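Local coordinates for protein glycosyltransferase (Streptomyces viridochromogenes, PDB 2IUY) that probably transfers a sugar from a nucleotide-activated donor, with retention of configuration, in the biosynthesis of the antibiotic avilamycin A, at residues 250-255 with 274-279. Residues are numbered along the deposited sequence; the frame is centred on the assembly and turned at random.
Sequences WCEPGA and GCLAEI
Cys275 fills the bend of residues 252-255. Cys275 N gives a nearly straight hydrogen bond to Glu252 O (2.9 Å, 168° at the hydrogen), arriving in the carbonyl plane. Cys275 SG is wedged between the residue's own N and C (chi1 75°), which turns it onto the Gly254 backbone, 3.2 Å from Gly254 C, a tight fit. Cys275 SG also touches Ala255 CB (3.6 Å) and, at longer range, the CG methylene of Glu252. Ala255 CB also meets the Leu276 CD2 methyl at 3.5 Å, while CD1 of Ile279 reaches Gly254 O. Gly274 comes close to the backbone at Cys251-Glu252, where a beta carbon would clash with Glu252 N; its backbone turn, with positive phi, is one that suits glycine, and Cys251 SG touches Gly274 CA at 3.6 Å. The contact lies in the C-terminal Rossmann-like domain of the GT-B fold, where the loop that follows strand 234-237 and leads into helix 256-263 packs on segment 274-279, which carries the short helix 276-279 and follows strand 268-270. Glu252 turns its aliphatic part to Cys275 and, bent at chi2 (63°), carries its carboxylate away. There Glu252 OE1 accepts a hydrogen bond from Trp250 NE1 (3.0 Å), which meets it from above the carboxylate plane, with the acceptor nearly in the indole plane, and also bonds Ser239 OG. OE2 forms a salt bridge with Lys175, a UDP-binding residue, which would help keep the carboxylate ionised. Farther out, the Asn273 side chain bonds both Glu252 N and Trp250 O, tying the residue before Gly274 to the backbone of the loop 250-255.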
ATOM      1  N   TRP A 250       9.011 -13.168   5.839  1.00 11.95           N
ATOM      2  CA  TRP A 250       8.314 -11.961   5.414  1.00 11.32           C
ATOM      3  C   TRP A 250       8.966 -11.362   4.123  1.00 10.17           C
ATOM      4  O   TRP A 250      10.187 -11.223   4.016  1.00  9.86           O
ATOM      5  CB  TRP A 250       8.232 -10.912   6.552  1.00  9.02           C
ATOM      6  CG  TRP A 250       7.476  -9.656   6.080  1.00  8.80           C
ATOM      7  CD1 TRP A 250       8.019  -8.489   5.618  1.00  8.44           C
ATOM      8  CD2 TRP A 250       6.057  -9.493   5.988  1.00  8.02           C
ATOM      9  NE1 TRP A 250       7.032  -7.614   5.285  1.00  8.57           N
ATOM     10  CE2 TRP A 250       5.817  -8.205   5.482  1.00  8.30           C
ATOM     11  CE3 TRP A 250       4.968 -10.296   6.332  1.00  6.23           C
ATOM     12  CZ2 TRP A 250       4.520  -7.694   5.275  1.00 11.25           C
ATOM     13  CZ3 TRP A 250       3.667  -9.788   6.147  1.00  9.94           C
ATOM     14  CH2 TRP A 250       3.455  -8.491   5.628  1.00 10.86           C
ATOM     15  N   CYS A 251       8.119 -11.010   3.171  1.00 11.55           N
ATOM     16  CA  CYS A 251       8.569 -10.397   1.921  1.00 11.09           C
ATOM     17  C   CYS A 251       7.583  -9.262   1.609  1.00 10.23           C
ATOM     18  O   CYS A 251       6.436  -9.531   1.236  1.00  9.90           O
ATOM     19  CB  CYS A 251       8.545 -11.452   0.814  1.00 11.96           C
ATOM     20  SG  CYS A 251       8.952 -10.899  -0.877  1.00 14.12           S
ATOM     21  N   GLU A 252       8.004  -8.004   1.808  1.00  9.69           N
ATOM     22  CA  GLU A 252       7.066  -6.844   1.717  1.00  9.08           C
ATOM     23  C   GLU A 252       6.440  -6.873   0.312  1.00  8.98           C
ATOM     24  O   GLU A 252       7.169  -6.857  -0.651  1.00  8.01           O
ATOM     25  CB  GLU A 252       7.787  -5.520   2.001  1.00  8.66           C
ATOM     26  CG  GLU A 252       6.850  -4.290   2.183  1.00  8.19           C
ATOM     27  CD  GLU A 252       5.949  -4.445   3.367  1.00 12.28           C
ATOM     28  OE1 GLU A 252       6.440  -4.799   4.456  1.00 12.90           O
ATOM     29  OE2 GLU A 252       4.732  -4.261   3.233  1.00 15.65           O
ATOM     30  N   PRO A 253       5.112  -7.077   0.194  1.00  9.45           N
ATOM     31  CA  PRO A 253       4.537  -7.126  -1.178  1.00  9.92           C
ATOM     32  C   PRO A 253       4.670  -5.886  -2.077  1.00  9.32           C
ATOM     33  O   PRO A 253       5.114  -6.028  -3.255  1.00  8.84           O
ATOM     34  CB  PRO A 253       3.056  -7.490  -0.958  1.00 10.04           C
ATOM     35  CG  PRO A 253       2.968  -7.989   0.451  1.00 10.53           C
ATOM     36  CD  PRO A 253       4.131  -7.441   1.229  1.00 10.58           C
ATOM     37  N   GLY A 254       4.319  -4.708  -1.530  1.00  8.53           N
ATOM     38  CA  GLY A 254       4.246  -3.487  -2.294  1.00  9.46           C
ATOM     39  C   GLY A 254       4.522  -2.172  -1.575  1.00 10.43           C
ATOM     40  O   GLY A 254       4.874  -1.169  -2.237  1.00 10.24           O
ATOM     41  N   ALA A 255       4.373  -2.149  -0.245  1.00  9.80           N
ATOM     42  CA  ALA A 255       4.787  -1.003   0.583  1.00  9.56           C
ATOM     43  C   ALA A 255       4.221   0.333   0.100  1.00  9.70           C
ATOM     44  O   ALA A 255       4.921   1.186  -0.436  1.00  8.61           O
ATOM     45  CB  ALA A 255       6.320  -0.920   0.720  1.00 10.07           C
ATOM     46  N   GLY A 274      11.789  -7.618   0.180  1.00  9.94           N
ATOM     47  CA  GLY A 274      10.650  -7.761  -0.738  1.00  9.32           C
ATOM     48  C   GLY A 274      10.674  -6.683  -1.812  1.00  8.76           C
ATOM     49  O   GLY A 274      11.697  -6.408  -2.385  1.00  8.44           O
ATOM     50  N   CYS A 275       9.561  -5.998  -1.980  1.00  9.20           N
ATOM     51  CA  CYS A 275       9.435  -4.917  -2.977  1.00  8.54           C
ATOM     52  C   CYS A 275      10.362  -3.721  -2.715  1.00  9.06           C
ATOM     53  O   CYS A 275      10.652  -2.935  -3.627  1.00 10.02           O
ATOM     54  CB  CYS A 275       7.984  -4.439  -2.995  1.00  6.65           C
ATOM     55  SG  CYS A 275       7.497  -3.415  -1.572  1.00  8.73           S
ATOM     56  N   LEU A 276      10.812  -3.544  -1.473  1.00  9.05           N
ATOM     57  CA  LEU A 276      11.625  -2.362  -1.156  1.00  8.91           C
ATOM     58  C   LEU A 276      12.900  -2.204  -1.996  1.00  8.86           C
ATOM     59  O   LEU A 276      13.263  -1.091  -2.403  1.00  9.16           O
ATOM     60  CB  LEU A 276      11.923  -2.302   0.336  1.00  7.71           C
ATOM     61  CG  LEU A 276      10.625  -2.248   1.170  1.00  8.15           C
ATOM     62  CD1 LEU A 276      10.991  -2.383   2.651  1.00  9.15           C
ATOM     63  CD2 LEU A 276       9.821  -0.940   0.931  1.00  9.26           C
ATOM     64  N   ALA A 277      13.579  -3.312  -2.257  1.00  9.45           N
ATOM     65  CA  ALA A 277      14.745  -3.307  -3.154  1.00  9.36           C
ATOM     66  C   ALA A 277      14.442  -2.639  -4.526  1.00  9.15           C
ATOM     67  O   ALA A 277      15.325  -2.053  -5.154  1.00  8.81           O
ATOM     68  CB  ALA A 277      15.275  -4.765  -3.332  1.00  9.48           C
ATOM     69  N   GLU A 278      13.199  -2.742  -4.966  1.00  9.10           N
ATOM     70  CA  GLU A 278      12.761  -2.326  -6.320  1.00  9.95           C
ATOM     71  C   GLU A 278      12.342  -0.869  -6.382  1.00  9.85           C
ATOM     72  O   GLU A 278      12.570  -0.189  -7.399  1.00  9.67           O
ATOM     73  CB  GLU A 278      11.599  -3.233  -6.805  1.00  9.66           C
ATOM     74  CG  GLU A 278      12.046  -4.685  -7.211  1.00 10.72           C
ATOM     75  CD  GLU A 278      10.862  -5.664  -7.315  1.00 10.08           C
ATOM     76  OE1 GLU A 278       9.911  -5.385  -8.062  1.00  9.36           O
ATOM     77  OE2 GLU A 278      10.860  -6.692  -6.617  1.00  8.40           O
ATOM     78  N   ILE A 279      11.745  -0.386  -5.289  1.00  9.20           N
ATOM     79  CA  ILE A 279      11.115   0.934  -5.298  1.00  8.69           C
ATOM     80  C   ILE A 279      11.804   2.002  -4.495  1.00  8.89           C
ATOM     81  O   ILE A 279      11.752   3.162  -4.869  1.00  8.74           O
ATOM     82  CB  ILE A 279       9.584   0.878  -4.937  1.00  9.60           C
ATOM     83  CG1 ILE A 279       9.318   0.244  -3.539  1.00  9.59           C
ATOM     84  CG2 ILE A 279       8.847   0.063  -5.974  1.00  7.42           C
ATOM     85  CD1 ILE A 279       7.784   0.352  -3.166  1.00  5.84           C
TER